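Local coordinates for putative regulatory protein SCO4313 (Streptomyces coelicolor, PDB 2OI8), which probably binds cis-regulatory DNA as a TetR-family transcription factor, an all-helical dimer with a predicted helix-turn-helix near the start of each chain, at residues A93-R97 with F206-L210; D88-L92 with V134-C139; I68-S74 with R106-I110; F152-D157 with S170-H174; R60-T65 with V115-P121. All coordinates share one frame. Residues are numbered along the deposited sequence.

Contact 1 of 5, residues A93-R97 with F206-L210; sequences AHALR and FEAEL
Where two helices stand too far apart for their backbones to mesh, a large ring can bridge the space, and A93-R97 with F206-L210 is a clear case. Both are helices of the TetR-type C-terminal domain; their axes approach to 11.7 Å and run antiparallel at 147°, so that A93 lies opposite L210 (CA to CA 7.2 Å) and R97 opposite F206 (8.8 Å). F206 adopts a t chi1 with chi2 near -80°, which carries its ring across. R97, extended with chi1 to chi3 all t, lays its aliphatic part over that ring: R97 CD stands 3.8 Å from the F206 centroid and 7° off the normal, a CH-pi contact. The ring edge meets the backbone, F206 CZ being 3.3 Å from A93 O. L210 (t, p) brings CD1 to 3.6 Å from A93 CB. H94 (chi1 m) and E207 (m, m) share a water, 3.2 Å from H94 NE2 and 2.5 Å from E207 OE1, to which it donates. The guanidinium of R97 continues to a salt bridge with E190. Helix 170-191 packs on this layer through F179 and L183 against A93 and V186 against F206, while helix 60-84 meets A95 and L96.

Contact 2 of 5, residues D88-L92 with V134-C139; sequences DLAGL and VIVDAC
Small residues let helices come close where large ones would hold them apart, and A138 of helix 129-139 illustrates the rule where it meets the start of helix 89-102. D88 occupies the N-cap position, with L92 N bonded to D88 O at 3.0 Å. The opposing segment V134-C139 is helical, closing A138 N on V134 O at 3.1 Å. The nearest backbone approach is L89 to A138, CA to CA 6.2 Å. Into that gap A138 puts only its methyl, its CA-to-CB bond directed toward the other segment, and two leucines one turn apart close on it: L89 CD2 and L92 CD2 each lie 3.7 Å from A138 CB. L89 (m, t) lies against that helix, its CD1 4.0 Å from C139 SG and its CD2 4.3 Å from I135 CG2. L92 has chi1 near -98° and chi2 near 29°, outside the usual wells; its CD2 fits among A138, I135 (m, m; CD1 at 4.2 Å) and V134 (chi1 t; CG1 at 4.4 Å). The A138 methyl is thus the bump, held between the two leucines, with I135, V134 and C139 beside it. Beyond, I135 continues onto A176 and F179 of helix 170-191, and L92 onto A82 of helix 60-84, within the TetR-type C-terminal domain. With no hydrogen bond between the segments, the contact rests on apolar side-chain packing.

Contact 3 of 5, residues I68-S74 with R106-I110; sequences IRDAYRS and RYFLI
In TetR-type regulators the long helix that follows the DNA-binding part runs into the C-terminal helical bundle, and here it meets a short helix crosswise. Helices I68-S74 and R106-I110 cross at -112°, with axes 9.4 Å apart at their closest; I68 faces I110 (CA to CA 6.6 Å) and A71 faces R106 (6.1 Å). I110 is central: its m, m rotamer sends CD1 between three residues of the long helix, 3.8 Å from I68 CG2, 3.7 Å from A71 CB, and 3.9 Å from the centroid of the Y72 ring, 19° off its normal, a CH-pi contact over the face. A71 presents only a methyl at the crossing, which also receives R106 CG at 3.7 Å. R106, whose chi1 and chi2 are t before chi3 turns p, runs alongside toward S74; its NH2 bonds to the carbonyl of W99. The Y72 hydroxyl bonds to Q194 of the second subunit, at the dimer contact, and L109, its CD2 4.0 Å from I68 CG1, continues onto W26 and I29 of helix 14-32. S74 (chi1 p) donates from OG to A71 O at 2.9 Å, while R106 NH1 stands 3.5 Å from S74 OG.

Contact 4 of 5, residues F152-D157 with S170-H174; sequences FDAHLD and SSALH
Within the TetR-type C-terminal helical domain, helix 151-158, here F152-D157, crosses the start of the long helix 170-191, here S170-H174. The two helical segments cross at 110° with a closest axial approach of 8.6 Å, and the tightest backbone pair is D153 with S170, CA to CA 5.2 Å. S170 directs its CA-to-CB bond toward the other helix: its CB lies 3.5 Å from D153 O, and with chi1 m its OG donates a 2.8 Å hydrogen bond to D157 OD2, the only one between the segments. S171 turns sideways, CA 3.6 Å from D153 OD1, its hydroxyl bonding instead to T148. L173, one turn beyond S170, puts CB 4.3 Å from L156 CD2; that leucine (chi1 near -97°, outside the usual wells) also reaches H174, CD2 to N 3.6 Å. The second subunit adds L205 on F152, F200 on L156 and A208 on H174, so the crossing is part of the dimer interface. H174 ends the series, its t chi1 setting the imidazole beside F152 (chi1 also t) in a T-shaped pair: the phenyl edge meets the imidazole face, centroids 5.1 Å apart, planes at 89°, and F152 CD2 3.7 Å from H174 ND1.

Contact 5 of 5, residues R60-T65 with V115-P121; sequences RDELIT and VPGYRAP
Y118 lays its ring face on I64, whose CG2 stands 3.6 Å from the centroid, 12° off the normal: a CH-pi contact showing how one aromatic residue can fasten a loop to a helix. With chi1 t, Y118 OH donates to T65 OG1 at 2.7 Å; T65 (chi1 m) in turn donates from OG1 to D61 O at 2.8 Å. The ring edge meets D61 OD1, 3.2 Å from Y118 CD1; R60 NH1 lies 3.1 Å from D61 OD1, a salt bridge of charges only, the oxygen well out of the guanidinium plane. A type II turn, V115 to Y118, is closed by Y118 N to V115 O at 3.2 Å; at G117's positive phi a side chain would jam against the preceding carbonyl O, calling for glycine. The nearest CA pairs are D61-Y118 at 6.3 Å and T65-A120 at 6.4 Å. The contact joins the probable DNA-binding part to the C-terminal domain: the loop between helices 104-111 and 129-139 lies along helix 60-84, whose L63 packs on helix 14-32.

In the fold
Contacts 5 and 3 follow one another along helix 60-84, their centres 13 Å apart and joined where I68 packs on Y118; contact 3 lies within the chain span that contact 5 encloses. Contacts 1 and 2 share helix 89-102 with centres 11 Å apart, L210 touching A90, and their segments alternate along the sequence. Contact 4 opens only after contact 2 has closed, yet meets it through A172 and L173, centres 17 Å apart. Contacts 5 and 4 are 32 Å apart between centres. Helix 60-84 thus links the probable DNA-binding part to the C-terminal bundle, while all but contact 2 also touch the second subunit, tying bundle packing to dimerisation.

Contact 1 of 5, residues A93-R97 with F206-L210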
# COMPACT_ATOMS: atom_id res chain seq x y z
N ALA A 93 -15.13 9.69 -3.43
CA ALA A 93 -13.69 9.85 -3.42
C ALA A 93 -13.23 10.66 -2.19
O ALA A 93 -12.25 10.30 -1.52
CB ALA A 93 -13.24 10.50 -4.69
N HIS A 94 -13.93 11.74 -1.88
CA HIS A 94 -13.58 12.55 -0.72
C HIS A 94 -13.85 11.89 0.61
O HIS A 94 -13.13 12.11 1.58
CB HIS A 94 -14.28 13.89 -0.80
CG HIS A 94 -13.68 14.80 -1.82
ND1 HIS A 94 -12.36 15.18 -1.78
CD2 HIS A 94 -14.21 15.37 -2.93
CE1 HIS A 94 -12.10 15.95 -2.82
NE2 HIS A 94 -13.21 16.09 -3.53
N ALA A 95 -14.92 11.09 0.66
CA ALA A 95 -15.21 10.26 1.83
C ALA A 95 -14.03 9.30 2.08
O ALA A 95 -13.51 9.18 3.21
CB ALA A 95 -16.50 9.48 1.59
N LEU A 96 -13.58 8.67 1.01
CA LEU A 96 -12.50 7.69 1.09
C LEU A 96 -11.19 8.34 1.58
O LEU A 96 -10.46 7.71 2.34
CB LEU A 96 -12.30 6.98 -0.26
CG LEU A 96 -11.17 5.93 -0.31
CD1 LEU A 96 -11.39 4.78 0.74
CD2 LEU A 96 -10.93 5.36 -1.73
N ARG A 97 -10.92 9.59 1.16
CA ARG A 97 -9.68 10.29 1.49
C ARG A 97 -9.59 10.55 2.97
O ARG A 97 -8.57 10.26 3.61
CB ARG A 97 -9.55 11.61 0.71
CG ARG A 97 -8.19 12.33 0.90
CD ARG A 97 -7.87 13.37 -0.17
NE ARG A 97 -6.63 14.07 0.16
CZ ARG A 97 -5.41 13.64 -0.18
NH1 ARG A 97 -5.28 12.52 -0.87
NH2 ARG A 97 -4.31 14.30 0.17
N PHE A 206 -4.48 14.02 -6.08
CA PHE A 206 -5.68 13.25 -5.80
C PHE A 206 -6.87 13.85 -6.55
O PHE A 206 -7.62 13.10 -7.20
CB PHE A 206 -5.95 13.21 -4.29
CG PHE A 206 -7.15 12.39 -3.90
CD1 PHE A 206 -8.44 12.91 -4.01
CD2 PHE A 206 -6.99 11.10 -3.39
CE1 PHE A 206 -9.57 12.15 -3.62
CE2 PHE A 206 -8.12 10.32 -3.02
CZ PHE A 206 -9.40 10.85 -3.13
N GLU A 207 -7.05 15.17 -6.45
CA GLU A 207 -8.08 15.89 -7.23
C GLU A 207 -7.96 15.66 -8.73
O GLU A 207 -8.99 15.48 -9.40
CB GLU A 207 -8.05 17.41 -6.99
CG GLU A 207 -8.70 17.89 -5.72
CD GLU A 207 -10.03 17.23 -5.45
OE1 GLU A 207 -11.04 17.57 -6.11
OE2 GLU A 207 -10.05 16.37 -4.55
N ALA A 208 -6.73 15.71 -9.24
CA ALA A 208 -6.50 15.50 -10.66
C ALA A 208 -6.94 14.08 -11.05
O ALA A 208 -7.71 13.92 -12.00
CB ALA A 208 -5.05 15.73 -11.01
N GLU A 209 -6.48 13.08 -10.31
CA GLU A 209 -6.81 11.69 -10.62
C GLU A 209 -8.31 11.42 -10.57
O GLU A 209 -8.82 10.68 -11.39
CB GLU A 209 -6.06 10.73 -9.69
CG GLU A 209 -4.61 10.54 -10.08
CD GLU A 209 -4.47 9.85 -11.41
OE1 GLU A 209 -4.62 8.62 -11.46
OE2 GLU A 209 -4.20 10.53 -12.43
N LEU A 210 -8.98 12.04 -9.61
CA LEU A 210 -10.42 11.96 -9.50
C LEU A 210 -11.07 12.57 -10.73
O LEU A 210 -11.87 11.93 -11.40
CB LEU A 210 -10.90 12.68 -8.23
CG LEU A 210 -12.39 13.02 -8.05
CD1 LEU A 210 -13.29 11.77 -8.04
CD2 LEU A 210 -12.56 13.81 -6.78
O HOH W 1 -13.53 17.66 -6.27

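Contact 2 of 5, residues D88-L92 with V134-C139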
# COMPACT_ATOMS: atom_id res chain seq x y z
N ASP A 88 -22.02 12.04 -5.51
CA ASP A 88 -21.61 11.29 -6.68
C ASP A 88 -20.18 10.78 -6.41
O ASP A 88 -19.67 10.89 -5.28
CB ASP A 88 -21.61 12.23 -7.89
CG ASP A 88 -20.72 13.46 -7.66
OD1 ASP A 88 -20.87 14.11 -6.58
OD2 ASP A 88 -19.86 13.76 -8.54
N LEU A 89 -19.53 10.24 -7.45
CA LEU A 89 -18.17 9.70 -7.33
C LEU A 89 -17.20 10.66 -6.63
O LEU A 89 -16.40 10.24 -5.80
CB LEU A 89 -17.60 9.26 -8.68
CG LEU A 89 -18.06 7.92 -9.28
CD1 LEU A 89 -17.36 7.70 -10.61
CD2 LEU A 89 -17.82 6.74 -8.33
N ALA A 90 -17.29 11.95 -6.98
CA ALA A 90 -16.47 12.96 -6.32
C ALA A 90 -16.66 12.86 -4.81
O ALA A 90 -15.69 12.73 -4.08
CB ALA A 90 -16.82 14.36 -6.83
N GLY A 91 -17.90 12.88 -4.35
CA GLY A 91 -18.19 12.88 -2.92
C GLY A 91 -17.66 11.63 -2.26
O GLY A 91 -17.13 11.68 -1.14
N LEU A 92 -17.79 10.52 -2.98
CA LEU A 92 -17.34 9.22 -2.54
C LEU A 92 -15.82 9.17 -2.42
O LEU A 92 -15.29 8.69 -1.43
CB LEU A 92 -17.86 8.16 -3.51
CG LEU A 92 -19.13 7.35 -3.21
CD1 LEU A 92 -20.13 8.07 -2.36
CD2 LEU A 92 -19.74 6.91 -4.51
N VAL A 134 -21.29 0.11 -3.29
CA VAL A 134 -21.63 1.53 -3.35
C VAL A 134 -20.98 2.20 -4.55
O VAL A 134 -21.64 2.91 -5.28
CB VAL A 134 -21.23 2.29 -2.05
CG1 VAL A 134 -21.61 3.75 -2.15
CG2 VAL A 134 -21.89 1.67 -0.83
N ILE A 135 -19.68 1.96 -4.75
CA ILE A 135 -18.95 2.55 -5.88
C ILE A 135 -19.59 2.15 -7.21
O ILE A 135 -19.78 2.97 -8.11
CB ILE A 135 -17.45 2.10 -5.92
CG1 ILE A 135 -16.73 2.37 -4.59
CG2 ILE A 135 -16.72 2.73 -7.12
CD1 ILE A 135 -16.96 3.76 -4.03
N VAL A 136 -19.88 0.85 -7.31
CA VAL A 136 -20.53 0.32 -8.49
C VAL A 136 -21.83 1.09 -8.70
O VAL A 136 -22.07 1.62 -9.80
CB VAL A 136 -20.80 -1.20 -8.36
CG1 VAL A 136 -21.63 -1.69 -9.52
CG2 VAL A 136 -19.48 -1.98 -8.28
N ASP A 137 -22.62 1.20 -7.63
CA ASP A 137 -23.87 1.95 -7.67
C ASP A 137 -23.68 3.28 -8.39
O ASP A 137 -24.34 3.54 -9.39
CB ASP A 137 -24.43 2.18 -6.26
CG ASP A 137 -25.02 0.92 -5.64
OD1 ASP A 137 -25.10 -0.13 -6.33
OD2 ASP A 137 -25.40 0.97 -4.45
N ALA A 138 -22.72 4.08 -7.91
CA ALA A 138 -22.44 5.39 -8.52
C ALA A 138 -22.07 5.28 -10.00
O ALA A 138 -22.65 6.00 -10.84
CB ALA A 138 -21.39 6.15 -7.73
N CYS A 139 -21.15 4.37 -10.33
CA CYS A 139 -20.70 4.20 -11.72
C CYS A 139 -21.80 3.87 -12.74
O CYS A 139 -21.52 3.81 -13.94
CB CYS A 139 -19.56 3.19 -11.80
SG CYS A 139 -18.00 3.79 -11.09

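Contact 3 of 5, residues I68-S74 with R106-I110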
# COMPACT_ATOMS: atom_id res chain seq x y z
N ILE A 68 -9.70 -6.32 11.60
CA ILE A 68 -9.95 -6.25 10.14
C ILE A 68 -11.45 -5.99 9.79
O ILE A 68 -11.74 -5.10 8.97
CB ILE A 68 -9.34 -7.46 9.36
CG1 ILE A 68 -7.82 -7.37 9.35
CG2 ILE A 68 -9.78 -7.49 7.91
CD1 ILE A 68 -7.12 -8.63 8.97
N ARG A 69 -12.36 -6.70 10.44
CA ARG A 69 -13.82 -6.53 10.27
C ARG A 69 -14.28 -5.11 10.63
O ARG A 69 -15.07 -4.49 9.88
CB ARG A 69 -14.58 -7.57 11.13
CG ARG A 69 -16.10 -7.72 10.87
CD ARG A 69 -16.76 -8.99 11.57
NE ARG A 69 -15.92 -10.19 11.46
CZ ARG A 69 -16.36 -11.43 11.21
NH1 ARG A 69 -17.66 -11.68 11.01
NH2 ARG A 69 -15.48 -12.44 11.13
N ASP A 70 -13.78 -4.61 11.76
CA ASP A 70 -14.06 -3.27 12.25
C ASP A 70 -13.58 -2.24 11.26
O ASP A 70 -14.25 -1.24 11.04
CB ASP A 70 -13.35 -3.00 13.59
CG ASP A 70 -14.09 -3.59 14.78
OD1 ASP A 70 -15.23 -4.07 14.63
OD2 ASP A 70 -13.53 -3.54 15.90
N ALA A 71 -12.41 -2.50 10.68
CA ALA A 71 -11.80 -1.57 9.72
C ALA A 71 -12.67 -1.44 8.47
O ALA A 71 -13.05 -0.32 8.09
CB ALA A 71 -10.34 -1.99 9.37
N TYR A 72 -13.03 -2.58 7.87
CA TYR A 72 -13.92 -2.63 6.70
C TYR A 72 -15.24 -1.95 6.98
O TYR A 72 -15.77 -1.24 6.12
CB TYR A 72 -14.17 -4.06 6.25
CG TYR A 72 -13.05 -4.64 5.42
CD1 TYR A 72 -12.67 -4.04 4.22
CD2 TYR A 72 -12.37 -5.79 5.83
CE1 TYR A 72 -11.64 -4.55 3.45
CE2 TYR A 72 -11.33 -6.32 5.06
CZ TYR A 72 -10.97 -5.69 3.87
OH TYR A 72 -9.95 -6.19 3.08
N ARG A 73 -15.76 -2.15 8.19
CA ARG A 73 -17.08 -1.65 8.53
C ARG A 73 -17.14 -0.12 8.59
O ARG A 73 -18.13 0.49 8.15
CB ARG A 73 -17.57 -2.30 9.82
CG ARG A 73 -18.87 -1.73 10.39
CD ARG A 73 -19.72 -2.82 11.06
NE ARG A 73 -18.98 -3.59 12.07
CZ ARG A 73 -18.55 -4.84 11.90
NH1 ARG A 73 -18.77 -5.49 10.77
NH2 ARG A 73 -17.89 -5.44 12.88
N SER A 74 -16.08 0.50 9.09
CA SER A 74 -16.03 1.95 9.10
C SER A 74 -15.71 2.50 7.72
O SER A 74 -16.12 3.61 7.38
CB SER A 74 -15.02 2.47 10.13
OG SER A 74 -13.77 1.85 9.94
N ARG A 106 -5.35 2.18 10.60
CA ARG A 106 -6.50 1.41 10.17
C ARG A 106 -6.45 1.14 8.65
O ARG A 106 -6.74 0.02 8.22
CB ARG A 106 -7.77 2.14 10.56
CG ARG A 106 -9.06 1.40 10.32
CD ARG A 106 -10.24 2.29 10.71
NE ARG A 106 -10.14 3.61 10.07
CZ ARG A 106 -10.92 4.64 10.37
NH1 ARG A 106 -11.87 4.51 11.30
NH2 ARG A 106 -10.78 5.80 9.75
N TYR A 107 -6.06 2.13 7.86
CA TYR A 107 -5.95 1.98 6.42
C TYR A 107 -5.00 0.83 6.09
O TYR A 107 -5.31 -0.05 5.25
CB TYR A 107 -5.47 3.30 5.77
CG TYR A 107 -5.26 3.24 4.26
CD1 TYR A 107 -4.02 2.88 3.73
CD2 TYR A 107 -6.31 3.56 3.36
CE1 TYR A 107 -3.81 2.81 2.32
CE2 TYR A 107 -6.11 3.51 1.94
CZ TYR A 107 -4.86 3.12 1.45
OH TYR A 107 -4.62 3.05 0.08
N PHE A 108 -3.86 0.81 6.76
CA PHE A 108 -2.81 -0.14 6.44
C PHE A 108 -3.05 -1.55 6.92
O PHE A 108 -2.50 -2.49 6.38
CB PHE A 108 -1.47 0.35 6.94
CG PHE A 108 -0.86 1.45 6.09
CD1 PHE A 108 -0.71 1.26 4.70
CD2 PHE A 108 -0.41 2.64 6.67
CE1 PHE A 108 -0.12 2.29 3.89
CE2 PHE A 108 0.19 3.65 5.89
CZ PHE A 108 0.33 3.48 4.50
N LEU A 109 -3.89 -1.70 7.94
CA LEU A 109 -4.27 -3.03 8.37
C LEU A 109 -5.04 -3.74 7.21
O LEU A 109 -4.88 -4.93 6.98
CB LEU A 109 -5.07 -2.95 9.67
CG LEU A 109 -5.40 -4.27 10.39
CD1 LEU A 109 -4.20 -4.92 11.12
CD2 LEU A 109 -6.57 -4.07 11.33
N ILE A 110 -5.84 -2.99 6.46
CA ILE A 110 -6.50 -3.53 5.26
C ILE A 110 -5.57 -3.46 4.03
O ILE A 110 -5.37 -4.46 3.35
CB ILE A 110 -7.81 -2.72 4.87
CG1 ILE A 110 -8.83 -2.71 5.99
CG2 ILE A 110 -8.41 -3.25 3.53
CD1 ILE A 110 -8.84 -4.07 6.66

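Contact 4 of 5, residues F152-D157 with S170-H174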
# COMPACT_ATOMS: atom_id res chain seq x y z
N PHE A 152 -11.01 -5.26 -21.19
CA PHE A 152 -11.24 -5.65 -19.80
C PHE A 152 -12.71 -5.84 -19.46
O PHE A 152 -13.07 -6.81 -18.76
CB PHE A 152 -10.57 -4.67 -18.83
CG PHE A 152 -10.60 -5.13 -17.38
CD1 PHE A 152 -10.20 -6.42 -17.02
CD2 PHE A 152 -10.99 -4.24 -16.37
CE1 PHE A 152 -10.21 -6.83 -15.67
CE2 PHE A 152 -11.01 -4.64 -15.01
CZ PHE A 152 -10.61 -5.93 -14.67
N ASP A 153 -13.56 -4.92 -19.97
CA ASP A 153 -15.02 -5.05 -19.88
C ASP A 153 -15.49 -6.43 -20.36
O ASP A 153 -16.27 -7.10 -19.69
CB ASP A 153 -15.75 -3.95 -20.69
CG ASP A 153 -15.21 -2.54 -20.41
OD1 ASP A 153 -14.88 -2.22 -19.25
OD2 ASP A 153 -15.13 -1.74 -21.36
N ALA A 154 -14.99 -6.86 -21.53
CA ALA A 154 -15.33 -8.18 -22.08
C ALA A 154 -15.04 -9.30 -21.08
O ALA A 154 -15.85 -10.21 -20.90
CB ALA A 154 -14.57 -8.43 -23.37
N HIS A 155 -13.87 -9.22 -20.44
CA HIS A 155 -13.50 -10.15 -19.40
C HIS A 155 -14.50 -10.12 -18.23
O HIS A 155 -14.90 -11.16 -17.72
CB HIS A 155 -12.10 -9.82 -18.91
CG HIS A 155 -11.69 -10.56 -17.68
ND1 HIS A 155 -11.31 -11.89 -17.71
CD2 HIS A 155 -11.57 -10.16 -16.39
CE1 HIS A 155 -10.96 -12.27 -16.49
NE2 HIS A 155 -11.12 -11.24 -15.67
N LEU A 156 -14.90 -8.92 -17.84
CA LEU A 156 -15.73 -8.70 -16.66
C LEU A 156 -17.14 -9.27 -16.77
O LEU A 156 -17.81 -9.49 -15.75
CB LEU A 156 -15.80 -7.21 -16.34
CG LEU A 156 -14.87 -6.59 -15.29
CD1 LEU A 156 -13.55 -7.32 -15.17
CD2 LEU A 156 -14.63 -5.12 -15.59
N ASP A 157 -17.60 -9.50 -18.00
CA ASP A 157 -18.95 -10.02 -18.24
C ASP A 157 -19.08 -11.45 -17.76
O ASP A 157 -20.14 -11.87 -17.31
CB ASP A 157 -19.31 -9.94 -19.73
CG ASP A 157 -19.76 -8.56 -20.16
OD1 ASP A 157 -20.94 -8.43 -20.59
OD2 ASP A 157 -18.96 -7.60 -20.06
N SER A 170 -20.73 -3.99 -17.76
CA SER A 170 -19.42 -4.26 -17.21
C SER A 170 -18.50 -3.04 -17.21
O SER A 170 -17.54 -3.00 -16.43
CB SER A 170 -18.76 -5.43 -17.92
OG SER A 170 -19.30 -6.66 -17.46
N SER A 171 -18.77 -2.05 -18.06
CA SER A 171 -17.98 -0.81 -18.08
C SER A 171 -18.09 -0.04 -16.77
O SER A 171 -17.12 0.60 -16.33
CB SER A 171 -18.33 0.09 -19.26
OG SER A 171 -19.73 0.21 -19.42
N ALA A 172 -19.26 -0.12 -16.14
CA ALA A 172 -19.47 0.46 -14.82
C ALA A 172 -18.65 -0.27 -13.78
O ALA A 172 -18.11 0.35 -12.87
CB ALA A 172 -20.95 0.44 -14.46
N LEU A 173 -18.53 -1.59 -13.91
CA LEU A 173 -17.70 -2.36 -12.97
C LEU A 173 -16.22 -2.02 -13.18
O LEU A 173 -15.46 -1.89 -12.22
CB LEU A 173 -17.91 -3.87 -13.08
CG LEU A 173 -19.28 -4.55 -12.93
CD1 LEU A 173 -19.10 -6.05 -12.69
CD2 LEU A 173 -20.10 -3.93 -11.82
N HIS A 174 -15.84 -1.89 -14.45
CA HIS A 174 -14.50 -1.48 -14.83
C HIS A 174 -14.16 -0.10 -14.25
O HIS A 174 -13.11 0.09 -13.61
CB HIS A 174 -14.39 -1.45 -16.35
CG HIS A 174 -13.02 -1.10 -16.86
ND1 HIS A 174 -12.01 -0.65 -16.04
CD2 HIS A 174 -12.51 -1.10 -18.11
CE1 HIS A 174 -10.94 -0.39 -16.76
NE2 HIS A 174 -11.22 -0.66 -18.03

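Contact 5 of 5, residues R60-T65 with V115-P121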
# COMPACT_ATOMS: atom_id res chain seq x y z
N ARG A 60 -4.57 -14.67 18.85
CA ARG A 60 -4.23 -13.48 18.11
C ARG A 60 -4.97 -13.31 16.78
O ARG A 60 -5.26 -12.19 16.36
CB ARG A 60 -2.70 -13.42 17.89
CG ARG A 60 -2.20 -12.30 16.93
CD ARG A 60 -0.69 -12.43 16.69
NE ARG A 60 -0.28 -12.38 15.28
CZ ARG A 60 -0.36 -13.42 14.45
NH1 ARG A 60 -0.86 -14.56 14.87
NH2 ARG A 60 0.05 -13.33 13.20
N ASP A 61 -5.27 -14.42 16.10
CA ASP A 61 -5.89 -14.30 14.77
C ASP A 61 -7.34 -13.88 14.90
O ASP A 61 -7.81 -13.08 14.10
CB ASP A 61 -5.78 -15.59 13.96
CG ASP A 61 -4.35 -15.85 13.46
OD1 ASP A 61 -3.53 -14.90 13.40
OD2 ASP A 61 -4.06 -17.03 13.13
N GLU A 62 -8.02 -14.41 15.91
CA GLU A 62 -9.37 -13.97 16.27
C GLU A 62 -9.44 -12.46 16.55
O GLU A 62 -10.41 -11.80 16.17
CB GLU A 62 -9.87 -14.72 17.49
CG GLU A 62 -10.48 -16.06 17.19
CD GLU A 62 -11.46 -16.49 18.27
OE1 GLU A 62 -11.94 -15.63 19.06
OE2 GLU A 62 -11.75 -17.71 18.31
N LEU A 63 -8.43 -11.95 17.24
CA LEU A 63 -8.36 -10.54 17.52
C LEU A 63 -8.08 -9.79 16.23
O LEU A 63 -8.76 -8.81 15.95
CB LEU A 63 -7.29 -10.24 18.55
CG LEU A 63 -7.10 -8.74 18.83
CD1 LEU A 63 -8.38 -8.02 19.32
CD2 LEU A 63 -5.97 -8.56 19.82
N ILE A 64 -7.10 -10.25 15.44
CA ILE A 64 -6.77 -9.58 14.19
C ILE A 64 -8.03 -9.54 13.34
O ILE A 64 -8.45 -8.45 12.87
CB ILE A 64 -5.67 -10.32 13.38
CG1 ILE A 64 -4.30 -10.34 14.09
CG2 ILE A 64 -5.59 -9.77 11.95
CD1 ILE A 64 -3.68 -9.01 14.25
N THR A 65 -8.66 -10.71 13.19
CA THR A 65 -9.85 -10.86 12.37
C THR A 65 -10.86 -9.78 12.70
O THR A 65 -11.34 -9.13 11.79
CB THR A 65 -10.49 -12.25 12.51
OG1 THR A 65 -9.62 -13.23 11.95
CG2 THR A 65 -11.82 -12.31 11.79
N VAL A 115 -0.33 -9.30 7.45
CA VAL A 115 0.24 -9.74 8.71
C VAL A 115 0.77 -11.16 8.54
O VAL A 115 0.02 -12.05 8.15
CB VAL A 115 -0.75 -9.62 9.87
CG1 VAL A 115 -0.10 -10.08 11.16
CG2 VAL A 115 -1.22 -8.20 9.97
N PRO A 116 2.08 -11.36 8.76
CA PRO A 116 2.72 -12.66 8.53
C PRO A 116 2.10 -13.71 9.38
O PRO A 116 1.89 -13.48 10.57
CB PRO A 116 4.16 -12.43 8.98
CG PRO A 116 4.37 -10.98 8.87
CD PRO A 116 3.05 -10.36 9.25
N GLY A 117 1.82 -14.85 8.77
CA GLY A 117 1.25 -15.99 9.48
C GLY A 117 -0.27 -15.99 9.55
O GLY A 117 -0.88 -17.05 9.69
N TYR A 118 -0.87 -14.80 9.43
CA TYR A 118 -2.32 -14.66 9.57
C TYR A 118 -3.07 -14.99 8.29
O TYR A 118 -2.82 -14.39 7.24
CB TYR A 118 -2.69 -13.23 10.02
CG TYR A 118 -4.17 -12.94 9.95
CD1 TYR A 118 -5.02 -13.35 10.98
CD2 TYR A 118 -4.72 -12.29 8.86
CE1 TYR A 118 -6.39 -13.10 10.92
CE2 TYR A 118 -6.09 -12.03 8.79
CZ TYR A 118 -6.92 -12.44 9.84
OH TYR A 118 -8.29 -12.20 9.78
N ARG A 119 -4.00 -15.94 8.38
CA ARG A 119 -4.94 -16.20 7.28
C ARG A 119 -6.35 -15.85 7.73
O ARG A 119 -6.82 -16.32 8.77
CB ARG A 119 -4.88 -17.67 6.82
CG ARG A 119 -3.49 -18.16 6.41
CD ARG A 119 -3.19 -19.51 7.07
NE ARG A 119 -4.00 -20.60 6.51
CZ ARG A 119 -4.54 -21.59 7.22
NH1 ARG A 119 -4.38 -21.63 8.54
NH2 ARG A 119 -5.26 -22.53 6.61
N ALA A 120 -7.02 -14.99 6.96
CA ALA A 120 -8.37 -14.52 7.29
C ALA A 120 -9.44 -15.59 7.05
O ALA A 120 -9.24 -16.52 6.24
CB ALA A 120 -8.69 -13.25 6.49
N PRO A 121 -10.59 -15.49 7.76
CA PRO A 121 -11.76 -16.25 7.33
C PRO A 121 -12.36 -15.58 6.09
O PRO A 121 -12.29 -14.35 5.95
CB PRO A 121 -12.72 -16.14 8.52
CG PRO A 121 -11.93 -15.50 9.63
CD PRO A 121 -10.87 -14.70 8.96